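Local coordinates for type IV pilus assembly protein PilF (Thermus thermophilus HB8, PDB 5OIU) that binds ATP and magnesium as a hexameric AAA+ motor ATPase and probably hydrolyses the nucleotide to power assembly of type IV pili, at residues C[116-121]-C[182-187]; C[136-139]-C[144-147]; C[157-162]-C[214-219]; C[228-233]-C[266-271]. All coordinates share one frame; numbering follows the deposited sequence.

Interaction 1 of 4, residues C[116-121]-C[182-187]; sequences SDIPEI and YEIPGI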
loop_
_atom_site.group_PDB
_atom_site.type_symbol
_atom_site.label_atom_id
_atom_site.label_comp_id
_atom_site.label_asym_id
_atom_site.label_seq_id
_atom_site.Cartn_x
_atom_site.Cartn_y
_atom_site.Cartn_z
ATOM N N SER C 116 -16.779 12.137 39.929
ATOM C CA SER C 116 -16.082 11.984 41.190
ATOM C C SER C 116 -14.756 12.741 41.154
ATOM O O SER C 116 -14.235 13.110 40.091
ATOM C CB SER C 116 -15.829 10.508 41.490
ATOM O OG SER C 116 -14.898 10.364 42.551
ATOM N N ASP C 117 -14.211 12.976 42.340
ATOM C CA ASP C 117 -12.841 13.436 42.410
ATOM C C ASP C 117 -11.937 12.454 41.672
ATOM O O ASP C 117 -12.283 11.284 41.452
ATOM C CB ASP C 117 -12.417 13.602 43.866
ATOM C CG ASP C 117 -13.255 14.631 44.581
ATOM O OD1 ASP C 117 -13.796 15.508 43.868
ATOM O OD2 ASP C 117 -13.389 14.563 45.829
ATOM N N ILE C 118 -10.786 12.951 41.249
ATOM C CA ILE C 118 -9.846 12.069 40.558
ATOM C C ILE C 118 -9.226 11.119 41.580
ATOM O O ILE C 118 -8.710 11.577 42.614
ATOM C CB ILE C 118 -8.783 12.892 39.827
ATOM C CG1 ILE C 118 -9.459 13.920 38.922
ATOM C CG2 ILE C 118 -7.861 11.991 38.994
ATOM C CD1 ILE C 118 -8.712 15.222 38.841
ATOM N N PRO C 119 -9.265 9.811 41.344
ATOM C CA PRO C 119 -8.747 8.838 42.303
ATOM C C PRO C 119 -7.263 8.548 42.095
ATOM O O PRO C 119 -6.659 8.909 41.079
ATOM C CB PRO C 119 -9.572 7.594 41.982
ATOM C CG PRO C 119 -9.786 7.695 40.483
ATOM C CD PRO C 119 -9.738 9.160 40.112
ATOM N N GLU C 120 -6.686 7.875 43.085
ATOM C CA GLU C 120 -5.363 7.305 42.907
ATOM C C GLU C 120 -5.438 6.164 41.899
ATOM O O GLU C 120 -6.481 5.532 41.724
ATOM C CB GLU C 120 -4.809 6.810 44.243
ATOM C CG GLU C 120 -4.476 7.931 45.261
ATOM C CD GLU C 120 -3.634 9.072 44.666
ATOM O OE1 GLU C 120 -2.599 8.809 43.991
ATOM O OE2 GLU C 120 -4.019 10.246 44.877
ATOM N N ILE C 121 -4.314 5.889 41.237
ATOM C CA ILE C 121 -4.323 4.895 40.175
ATOM C C ILE C 121 -4.737 3.509 40.663
ATOM O O ILE C 121 -5.071 2.643 39.847
ATOM C CB ILE C 121 -2.952 4.833 39.490
ATOM C CG1 ILE C 121 -1.864 4.603 40.521
ATOM C CG2 ILE C 121 -2.699 6.077 38.635
ATOM C CD1 ILE C 121 -0.616 4.042 39.877
ATOM N N TYR C 182 -10.756 19.192 34.628
ATOM C CA TYR C 182 -10.371 19.183 36.020
ATOM C C TYR C 182 -9.224 20.157 36.269
ATOM O O TYR C 182 -8.487 20.539 35.354
ATOM C CB TYR C 182 -9.963 17.770 36.443
ATOM C CG TYR C 182 -10.951 16.684 36.040
ATOM C CD1 TYR C 182 -10.949 16.148 34.751
ATOM C CD2 TYR C 182 -11.873 16.177 36.958
ATOM C CE1 TYR C 182 -11.855 15.147 34.382
ATOM C CE2 TYR C 182 -12.785 15.171 36.602
ATOM C CZ TYR C 182 -12.775 14.662 35.317
ATOM O OH TYR C 182 -13.680 13.667 34.966
ATOM N N GLU C 183 -9.097 20.569 37.536
ATOM C CA GLU C 183 -7.965 21.337 38.055
ATOM C C GLU C 183 -7.204 20.449 39.030
ATOM O O GLU C 183 -7.744 20.067 40.074
ATOM C CB GLU C 183 -8.433 22.603 38.763
ATOM C CG GLU C 183 -9.464 23.392 38.003
ATOM C CD GLU C 183 -8.833 24.504 37.192
ATOM O OE1 GLU C 183 -9.178 25.686 37.443
ATOM O OE2 GLU C 183 -7.982 24.194 36.323
ATOM N N ILE C 184 -5.969 20.117 38.689
ATOM C CA ILE C 184 -5.054 19.418 39.591
ATOM C C ILE C 184 -4.088 20.446 40.174
ATOM O O ILE C 184 -3.512 21.241 39.410
ATOM C CB ILE C 184 -4.275 18.290 38.876
ATOM C CG1 ILE C 184 -5.177 17.111 38.486
ATOM C CG2 ILE C 184 -3.149 17.765 39.765
ATOM C CD1 ILE C 184 -4.425 15.748 38.355
ATOM N N PRO C 185 -3.877 20.458 41.491
ATOM C CA PRO C 185 -2.842 21.318 42.069
ATOM C C PRO C 185 -1.481 21.032 41.460
ATOM O O PRO C 185 -1.105 19.876 41.250
ATOM C CB PRO C 185 -2.865 20.933 43.547
ATOM C CG PRO C 185 -3.305 19.490 43.527
ATOM C CD PRO C 185 -4.388 19.493 42.482
ATOM N N GLY C 186 -0.736 22.096 41.171
ATOM C CA GLY C 186 0.651 21.916 40.795
ATOM C C GLY C 186 0.922 21.265 39.454
ATOM O O GLY C 186 1.996 20.692 39.268
ATOM N N ILE C 187 -0.017 21.304 38.520
ATOM C CA ILE C 187 0.309 21.125 37.112
ATOM C C ILE C 187 -0.099 22.413 36.400
ATOM O O ILE C 187 -0.977 23.147 36.867
ATOM C CB ILE C 187 -0.371 19.894 36.459
ATOM C CG1 ILE C 187 -1.880 20.104 36.362
ATOM C CG2 ILE C 187 -0.059 18.620 37.210
ATOM C CD1 ILE C 187 -2.581 19.020 35.599
#
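CD1 of I118 carries this contact: it lies 3.7 Å from CB of Y182 and also touches CG1 of I184, at 4.0 Å. Behind it, CG1 of I118 reaches CD2 of the tyrosine at 3.8 Å. The isoleucine and tyrosine side chains cross obliquely, with CD1 near CB, CG and CD2 of Y182. The CG1 branch of I118 lies anti to the carbonyl carbon (chi1 -53°), which carries CD1 across to the 182-187 loop. The carbonyl oxygen of S116 stands farther off, 4.3 Å from CE2 of Y182.

Bonds within and beyond each loop hold it. Inside 116-121, the hydroxyl of S116 bonds to the carbonyl oxygen of D117 at 3.0 Å, on a lone pair in the carbonyl plane. Beyond it, the I118 carbonyl takes a hydrogen bond from K164 and E120 forms a salt bridge with R165, both on helix 155-166. In the other loop, Q189 holds the Y182 carbonyl, and a type II turn from I184 to I187 places G186 at positive phi.

The tyrosine side chain also comes within about 4 Å of bound ATP. With the contact resting mainly on carbon-carbon packing beside the nucleotide, the grip between the two loops is apolar and weakly directional, and the side chains rather than any directed bond set their spacing.

Interaction 2 of 4, residues C[136-139]-C[144-147]; sequences EVIS and IFLI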
loop_
_atom_site.group_PDB
_atom_site.type_symbol
_atom_site.label_atom_id
_atom_site.label_comp_id
_atom_site.label_asym_id
_atom_site.label_seq_id
_atom_site.Cartn_x
_atom_site.Cartn_y
_atom_site.Cartn_z
ATOM N N GLU C 136 4.416 0.230 35.703
ATOM C CA GLU C 136 5.729 0.217 35.097
ATOM C C GLU C 136 5.768 1.071 33.832
ATOM O O GLU C 136 6.777 1.727 33.568
ATOM C CB GLU C 136 6.122 -1.233 34.844
ATOM C CG GLU C 136 7.340 -1.436 34.005
ATOM C CD GLU C 136 7.648 -2.907 33.871
ATOM O OE1 GLU C 136 6.970 -3.702 34.578
ATOM O OE2 GLU C 136 8.564 -3.258 33.080
ATOM N N VAL C 137 4.681 1.122 33.061
ATOM C CA VAL C 137 4.678 1.979 31.874
ATOM C C VAL C 137 4.762 3.450 32.268
ATOM O O VAL C 137 5.596 4.200 31.743
ATOM C CB VAL C 137 3.442 1.705 31.003
ATOM C CG1 VAL C 137 3.407 2.673 29.821
ATOM C CG2 VAL C 137 3.463 0.284 30.511
ATOM N N ILE C 138 3.910 3.886 33.203
ATOM C CA ILE C 138 3.860 5.305 33.545
ATOM C C ILE C 138 5.050 5.774 34.367
ATOM O O ILE C 138 5.241 6.989 34.530
ATOM C CB ILE C 138 2.559 5.645 34.293
ATOM C CG1 ILE C 138 2.529 4.977 35.677
ATOM C CG2 ILE C 138 1.342 5.266 33.453
ATOM C CD1 ILE C 138 1.299 5.390 36.494
ATOM N N SER C 139 5.856 4.855 34.890
ATOM C CA SER C 139 7.040 5.228 35.648
ATOM C C SER C 139 8.248 5.506 34.774
ATOM O O SER C 139 9.260 5.970 35.292
ATOM C CB SER C 139 7.396 4.135 36.651
ATOM O OG SER C 139 6.376 4.055 37.623
ATOM N N ILE C 144 6.040 8.289 24.784
ATOM C CA ILE C 144 4.639 8.669 24.634
ATOM C C ILE C 144 3.782 7.473 25.010
ATOM O O ILE C 144 3.981 6.362 24.501
ATOM C CB ILE C 144 4.321 9.180 23.217
ATOM C CG1 ILE C 144 2.851 9.554 23.092
ATOM C CG2 ILE C 144 4.769 8.198 22.131
ATOM C CD1 ILE C 144 2.635 10.715 22.136
ATOM N N PHE C 145 2.874 7.688 25.949
ATOM C CA PHE C 145 1.931 6.678 26.407
ATOM C C PHE C 145 0.552 7.123 25.949
ATOM O O PHE C 145 0.131 8.241 26.257
ATOM C CB PHE C 145 2.012 6.533 27.924
ATOM C CG PHE C 145 1.036 5.589 28.485
ATOM C CD1 PHE C 145 0.742 4.417 27.824
ATOM C CD2 PHE C 145 0.400 5.870 29.682
ATOM C CE1 PHE C 145 -0.178 3.538 28.329
ATOM C CE2 PHE C 145 -0.523 4.989 30.201
ATOM C CZ PHE C 145 -0.807 3.819 29.531
ATOM N N LEU C 146 -0.111 6.289 25.152
ATOM C CA LEU C 146 -1.371 6.663 24.510
ATOM C C LEU C 146 -2.533 6.050 25.263
ATOM O O LEU C 146 -2.536 4.842 25.524
ATOM C CB LEU C 146 -1.415 6.209 23.052
ATOM C CG LEU C 146 -0.453 6.869 22.077
ATOM C CD1 LEU C 146 -0.687 6.322 20.667
ATOM C CD2 LEU C 146 -0.613 8.387 22.133
ATOM N N ILE C 147 -3.500 6.886 25.634
ATOM C CA ILE C 147 -4.756 6.433 26.230
ATOM C C ILE C 147 -5.825 6.501 25.157
ATOM O O ILE C 147 -6.035 7.552 24.542
ATOM C CB ILE C 147 -5.177 7.284 27.442
ATOM C CG1 ILE C 147 -4.008 7.546 28.404
ATOM C CG2 ILE C 147 -6.404 6.648 28.116
ATOM C CD1 ILE C 147 -3.411 6.322 28.999
#
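V137 and F145 form the heart of a buried, wholly apolar helix-on-sheet contact, in which the last turn of helix 128-138 is laid against strand 143-148 of the mixed sheet. CG1 of V137 sits over one face of the phenyl ring in a CH-pi contact, 4.0 Å from the centroid of the F145 ring and 18° off its normal. The methyl is displaced toward the rim, so its closest ring atom is CD1 of F145, at 3.8 Å from V137 CG1. Valine and phenylalanine side chains cross at about a right angle.

I138 CG2 comes from the same side of the ring plane as V137 CG1, but obliquely, by CE2 and CD2, and lies 3.8 Å from CE2 of F145. With CG1 of I138 held between the backbone N and the carbonyl carbon (chi1 67°), the gamma methyl is the branch turned to the ring, while the longer arm leads away from the strand.

Further apolar groups close round the phenyl group, I162 from helix 155-166 and I270 and L273 from the neighbouring strand 269-281. An alanine in place of F145 would probably leave the V137 and I138 methyls without their ring partner and open a gap between helix and sheet. The strand itself is fixed by backbone hydrogen bonds from F145 to V239 and A241 on one neighbour, and from I144 and L146 to strand 269-281 and the residue just before it on the other. Strand 143-148 is the one that runs into the Walker A P-loop, and helices packed on a largely parallel sheet are the alpha/beta layout of P-loop NTPases.

Interaction 3 of 4, residues C[157-162]-C[214-219]; sequences FTTFSI and IIMVGE. With ATP (adenosine-5'-triphosphate), chain Q.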
loop_
_atom_site.group_PDB
_atom_site.type_symbol
_atom_site.label_atom_id
_atom_site.label_comp_id
_atom_site.label_asym_id
_atom_site.label_seq_id
_atom_site.Cartn_x
_atom_site.Cartn_y
_atom_site.Cartn_z
ATOM N N PHE C 157 -10.387 10.754 32.560
ATOM C CA PHE C 157 -10.381 10.376 33.966
ATOM C C PHE C 157 -9.169 9.515 34.286
ATOM O O PHE C 157 -8.495 9.726 35.299
ATOM C CB PHE C 157 -11.675 9.646 34.292
ATOM C CG PHE C 157 -11.942 9.475 35.749
ATOM C CD1 PHE C 157 -12.551 10.492 36.483
ATOM C CD2 PHE C 157 -11.658 8.263 36.381
ATOM C CE1 PHE C 157 -12.852 10.322 37.838
ATOM C CE2 PHE C 157 -11.959 8.081 37.728
ATOM C CZ PHE C 157 -12.555 9.113 38.463
ATOM N N THR C 158 -8.869 8.541 33.424
ATOM C CA THR C 158 -7.659 7.738 33.603
ATOM C C THR C 158 -6.403 8.602 33.510
ATOM O O THR C 158 -5.492 8.482 34.339
ATOM C CB THR C 158 -7.624 6.621 32.556
ATOM O OG1 THR C 158 -8.584 5.629 32.915
ATOM C CG2 THR C 158 -6.230 5.983 32.448
ATOM N N THR C 159 -6.363 9.498 32.522
ATOM C CA THR C 159 -5.192 10.337 32.284
ATOM C C THR C 159 -4.827 11.156 33.516
ATOM O O THR C 159 -3.660 11.199 33.927
ATOM C CB THR C 159 -5.462 11.250 31.092
ATOM O OG1 THR C 159 -5.459 10.463 29.881
ATOM C CG2 THR C 159 -4.434 12.352 31.028
ATOM N N PHE C 160 -5.825 11.794 34.138
ATOM C CA PHE C 160 -5.538 12.679 35.261
ATOM C C PHE C 160 -5.173 11.905 36.514
ATOM O O PHE C 160 -4.351 12.375 37.312
ATOM C CB PHE C 160 -6.715 13.600 35.495
ATOM C CG PHE C 160 -6.685 14.777 34.611
ATOM C CD1 PHE C 160 -5.883 15.866 34.923
ATOM C CD2 PHE C 160 -7.385 14.775 33.418
ATOM C CE1 PHE C 160 -5.822 16.964 34.076
ATOM C CE2 PHE C 160 -7.333 15.869 32.567
ATOM C CZ PHE C 160 -6.553 16.967 32.896
ATOM N N SER C 161 -5.751 10.716 36.686
ATOM C CA SER C 161 -5.269 9.802 37.711
ATOM C C SER C 161 -3.776 9.529 37.555
ATOM O O SER C 161 -3.029 9.546 38.538
ATOM C CB SER C 161 -6.058 8.504 37.639
ATOM O OG SER C 161 -5.757 7.691 38.744
ATOM N N ILE C 162 -3.326 9.271 36.321
ATOM C CA ILE C 162 -1.901 9.081 36.058
ATOM C C ILE C 162 -1.107 10.286 36.557
ATOM O O ILE C 162 -0.210 10.164 37.403
ATOM C CB ILE C 162 -1.660 8.847 34.556
ATOM C CG1 ILE C 162 -2.303 7.538 34.095
ATOM C CG2 ILE C 162 -0.160 8.916 34.236
ATOM C CD1 ILE C 162 -1.962 7.180 32.669
ATOM N N ILE C 214 6.896 16.467 31.948
ATOM C CA ILE C 214 5.717 15.706 31.583
ATOM C C ILE C 214 4.829 16.606 30.744
ATOM O O ILE C 214 4.488 17.718 31.167
ATOM C CB ILE C 214 4.966 15.208 32.826
ATOM C CG1 ILE C 214 5.829 14.216 33.614
ATOM C CG2 ILE C 214 3.611 14.625 32.422
ATOM C CD1 ILE C 214 5.313 13.947 35.030
ATOM N N ILE C 215 4.466 16.132 29.558
ATOM C CA ILE C 215 3.549 16.839 28.685
ATOM C C ILE C 215 2.293 16.001 28.539
ATOM O O ILE C 215 2.368 14.787 28.308
ATOM C CB ILE C 215 4.181 17.120 27.314
ATOM C CG1 ILE C 215 5.277 18.180 27.466
ATOM C CG2 ILE C 215 3.114 17.576 26.337
ATOM C CD1 ILE C 215 6.222 18.276 26.303
ATOM N N MET C 216 1.138 16.645 28.656
ATOM C CA MET C 216 -0.139 15.982 28.433
ATOM C C MET C 216 -0.840 16.644 27.259
ATOM O O MET C 216 -1.156 17.837 27.310
ATOM C CB MET C 216 -1.023 16.038 29.676
ATOM C CG MET C 216 -2.098 14.941 29.690
ATOM S SD MET C 216 -3.554 15.275 28.658
ATOM C CE MET C 216 -4.578 16.193 29.813
ATOM N N VAL C 217 -1.090 15.868 26.212
ATOM C CA VAL C 217 -1.819 16.337 25.045
ATOM C C VAL C 217 -3.246 15.795 25.157
ATOM O O VAL C 217 -3.464 14.579 25.119
ATOM C CB VAL C 217 -1.128 15.891 23.755
ATOM C CG1 VAL C 217 -1.927 16.328 22.556
ATOM C CG2 VAL C 217 0.274 16.466 23.692
ATOM N N GLY C 218 -4.227 16.695 25.317
ATOM C CA GLY C 218 -5.587 16.257 25.599
ATOM C C GLY C 218 -6.200 15.449 24.473
ATOM O O GLY C 218 -7.032 14.561 24.715
ATOM N N GLU C 219 -5.798 15.741 23.236
ATOM C CA GLU C 219 -6.299 15.029 22.069
ATOM C C GLU C 219 -5.288 15.171 20.943
ATOM O O GLU C 219 -4.925 16.293 20.570
ATOM C CB GLU C 219 -7.663 15.578 21.646
ATOM C CG GLU C 219 -8.672 14.524 21.292
ATOM C CD GLU C 219 -9.715 15.012 20.295
ATOM O OE1 GLU C 219 -10.251 16.134 20.484
ATOM O OE2 GLU C 219 -9.990 14.268 19.317
HETATM P PG ATP Q . -14.353 12.309 25.937
HETATM O O1G ATP Q . -14.489 11.307 24.794
HETATM O O2G ATP Q . -13.009 13.004 25.989
HETATM O O3G ATP Q . -15.499 13.279 26.066
HETATM P PB ATP Q . -13.419 10.578 28.035
HETATM O O1B ATP Q . -13.128 9.382 27.164
HETATM O O2B ATP Q . -12.310 11.488 28.506
HETATM O O3B ATP Q . -14.538 11.486 27.320
HETATM P PA ATP Q . -14.231 10.951 30.704
HETATM O O1A ATP Q . -13.057 10.867 31.642
HETATM O O2A ATP Q . -14.713 12.316 30.275
HETATM O O3A ATP Q . -14.118 10.046 29.378
HETATM O "O5'" ATP Q . -15.397 10.199 31.508
HETATM C "C5'" ATP Q . -16.724 10.086 30.998
HETATM C "C4'" ATP Q . -17.621 9.771 32.188
HETATM O "O4'" ATP Q . -17.305 8.488 32.740
HETATM C "C3'" ATP Q . -17.408 10.801 33.279
HETATM O "O3'" ATP Q . -18.733 11.098 33.762
HETATM C "C2'" ATP Q . -16.512 10.077 34.280
HETATM O "O2'" ATP Q . -16.612 10.563 35.632
HETATM C "C1'" ATP Q . -16.917 8.611 34.105
HETATM N N9 ATP Q . -15.809 7.666 34.349
HETATM C C8 ATP Q . -14.588 7.746 33.777
HETATM N N7 ATP Q . -13.791 6.725 34.189
HETATM C C5 ATP Q . -14.498 5.973 35.048
HETATM C C6 ATP Q . -14.240 4.751 35.842
HETATM N N6 ATP Q . -13.035 4.126 35.806
HETATM N N1 ATP Q . -15.246 4.278 36.607
HETATM C C2 ATP Q . -16.444 4.897 36.644
HETATM N N3 ATP Q . -16.750 6.010 35.947
HETATM C C4 ATP Q . -15.834 6.591 35.143
#
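M216 leaves its strand with CG anti to the backbone N (chi1 -158°) and then bends at chi2 and chi3, which folds the thioether toward helix 155-166 and presents different atoms to two neighbours there. T159 and M216 reach toward each other tip to tip: CG2 of T159 is 3.7 Å from CG of M216 and 3.9 Å from its SD. Farther along, the terminal methyl CE of M216 comes 3.7 Å from CZ of F160, the two side chains crossing at about a right angle and the methyl meeting the ring obliquely. The hydroxyl of T159 turns back to the K155 carbonyl, so the threonine offers its methyl to the sulfur-bearing chain and keeps its polar end within the helix. T175 and E177 of strand 173-177 also pack on the methionine.

Here the helix is the one that follows the P-loop (Walker A). M216 belongs to a parallel strand inside the sheet, whose apolar run followed by G218 and E219 is consistent with the Walker B strand of this ATPase family. At the start of the helical segment, N of F157 donates to the alpha-phosphate oxygen O1A of ATP at 2.8 Å, with a bent N-H...O angle of 138°. The F157 side chain lies beside the adenine, CD2 3.4 Å from N7 of ATP, in an oblique approach, and P119 packs against its phenyl ring. A glycine in place of F157 would probably leave both adenine N7 and P119 without their aromatic neighbour. ATP is also hydrogen-bonded by the amides of G152, G154 and S156 and by NZ of K155.

Interaction 4 of 4, residues C[228-233]-C[266-271]; sequences IATEAA and SAALIG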
loop_
_atom_site.group_PDB
_atom_site.type_symbol
_atom_site.label_atom_id
_atom_site.label_comp_id
_atom_site.label_asym_id
_atom_site.label_seq_id
_atom_site.Cartn_x
_atom_site.Cartn_y
_atom_site.Cartn_z
ATOM N N ILE C 228 4.666 16.459 16.487
ATOM C CA ILE C 228 5.324 17.161 17.595
ATOM C C ILE C 228 5.268 16.332 18.877
ATOM O O ILE C 228 6.243 16.260 19.630
ATOM C CB ILE C 228 4.713 18.557 17.804
ATOM C CG1 ILE C 228 4.954 19.432 16.577
ATOM C CG2 ILE C 228 5.291 19.208 19.032
ATOM C CD1 ILE C 228 4.108 20.645 16.548
ATOM N N ALA C 229 4.141 15.674 19.138
ATOM C CA ALA C 229 4.062 14.856 20.342
ATOM C C ALA C 229 5.048 13.696 20.283
ATOM O O ALA C 229 5.698 13.387 21.286
ATOM C CB ALA C 229 2.632 14.355 20.550
ATOM N N THR C 230 5.194 13.053 19.116
ATOM C CA THR C 230 6.179 11.979 19.001
ATOM C C THR C 230 7.596 12.524 19.136
ATOM O O THR C 230 8.447 11.905 19.781
ATOM C CB THR C 230 6.028 11.238 17.670
ATOM O OG1 THR C 230 4.678 10.817 17.499
ATOM C CG2 THR C 230 6.920 10.007 17.637
ATOM N N GLU C 231 7.858 13.685 18.536
ATOM C CA GLU C 231 9.183 14.293 18.616
ATOM C C GLU C 231 9.547 14.614 20.061
ATOM O O GLU C 231 10.674 14.345 20.497
ATOM C CB GLU C 231 9.221 15.554 17.740
ATOM C CG GLU C 231 10.355 16.548 18.018
ATOM C CD GLU C 231 10.247 17.824 17.163
ATOM O OE1 GLU C 231 9.284 17.931 16.369
ATOM O OE2 GLU C 231 11.130 18.714 17.284
ATOM N N ALA C 232 8.597 15.164 20.826
ATOM C CA ALA C 232 8.892 15.502 22.216
ATOM C C ALA C 232 9.138 14.252 23.054
ATOM O O ALA C 232 9.955 14.282 23.976
ATOM C CB ALA C 232 7.761 16.336 22.813
ATOM N N ALA C 233 8.470 13.140 22.748
ATOM C CA ALA C 233 8.851 11.896 23.401
ATOM C C ALA C 233 10.261 11.465 22.999
ATOM O O ALA C 233 11.024 10.967 23.835
ATOM C CB ALA C 233 7.845 10.801 23.087
ATOM N N SER C 266 8.293 3.661 16.520
ATOM C CA SER C 266 8.951 2.560 17.215
ATOM C C SER C 266 9.839 3.066 18.347
ATOM O O SER C 266 9.906 2.455 19.420
ATOM C CB SER C 266 9.768 1.729 16.220
ATOM O OG SER C 266 10.216 0.532 16.837
ATOM N N ALA C 267 10.510 4.193 18.131
ATOM C CA ALA C 267 11.469 4.702 19.098
ATOM C C ALA C 267 10.825 5.360 20.320
ATOM O O ALA C 267 11.481 5.459 21.359
ATOM C CB ALA C 267 12.406 5.698 18.406
ATOM N N ALA C 268 9.570 5.806 20.229
ATOM C CA ALA C 268 8.976 6.704 21.222
ATOM C C ALA C 268 7.821 6.091 21.996
ATOM O O ALA C 268 7.653 6.385 23.189
ATOM C CB ALA C 268 8.482 7.993 20.548
ATOM N N LEU C 269 7.013 5.261 21.336
ATOM C CA LEU C 269 5.823 4.714 21.961
ATOM C C LEU C 269 6.222 3.741 23.052
ATOM O O LEU C 269 6.955 2.786 22.795
ATOM C CB LEU C 269 4.956 4.028 20.917
ATOM C CG LEU C 269 3.651 3.454 21.460
ATOM C CD1 LEU C 269 2.754 4.572 21.867
ATOM C CD2 LEU C 269 2.979 2.605 20.403
ATOM N N ILE C 270 5.757 3.979 24.278
ATOM C CA ILE C 270 6.061 3.048 25.350
ATOM C C ILE C 270 4.889 2.136 25.649
ATOM O O ILE C 270 5.097 1.048 26.205
ATOM C CB ILE C 270 6.518 3.773 26.631
ATOM C CG1 ILE C 270 5.572 4.904 26.974
ATOM C CG2 ILE C 270 7.895 4.353 26.446
ATOM C CD1 ILE C 270 6.025 5.682 28.177
ATOM N N GLY C 271 3.675 2.529 25.290
ATOM C CA GLY C 271 2.528 1.673 25.516
ATOM C C GLY C 271 1.253 2.339 25.050
ATOM O O GLY C 271 1.206 3.557 24.821
#
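Helix 223-235, of the ATPase core, meets the end of helix 262-268 where it becomes strand 269-281, and the two touch through methyl groups alone: A233 and T230 of the first face A268 of the second. CB of A233 is 3.8 Å from CB of A268, and CG2 of T230 lies 3.9 Å from the same A268 methyl. One methyl is thus touched by two groups a single helical turn apart, and the small side chains allow the backbones to come close, with the CA atoms of A233 and A268 5.6 Å apart.

T230 turns its methyl rather than its hydroxyl to the contact. CG2 lies anti to the backbone N and OG1 anti to the carbonyl carbon (chi1 -53°), which returns the hydroxyl to its own helix, where it hydrogen-bonds the A226 carbonyl. The polar atom is therefore satisfied inside a buried apolar patch.

I144, near the start of strand 143-148, packs against both A233 and A268, while L234 adds a further apolar contact to A268. Beyond A268 the chain changes course: L269 is the first residue to leave helical angles, and the strand begins there. A267, next to the contact, packs on R254 of a neighbouring subunit.

Alanine against alanine allows a helix and a helix-to-strand junction to approach closely, and helix 223-235 belongs to the helices packed around the sheet of the alpha/beta P-loop NTPase fold.

Interactions 1 and 2 both pack against helix 155-166, which carries one side of interaction 3. P119 of interaction 1 has its CD 3.3 Å from CZ of F157 in interaction 3, and O of P119 is 2.8 Å from OG of S161, a probable hydrogen bond; the centres of the two contacts lie about 10 Å apart. Interaction 2 adjoins interaction 3 where CE2 of F145 is 3.6 Å from CD1 of I162. Interactions 2 and 4 meet through neighbouring strands of one sheet, and interactions 3 and 4 touch where I215 CD1 is 4.3 Å from A232 CB. Interaction 3 touches ATP directly, whereas the F145 side chain of interaction 2 is about 14 Å from the nucleotide.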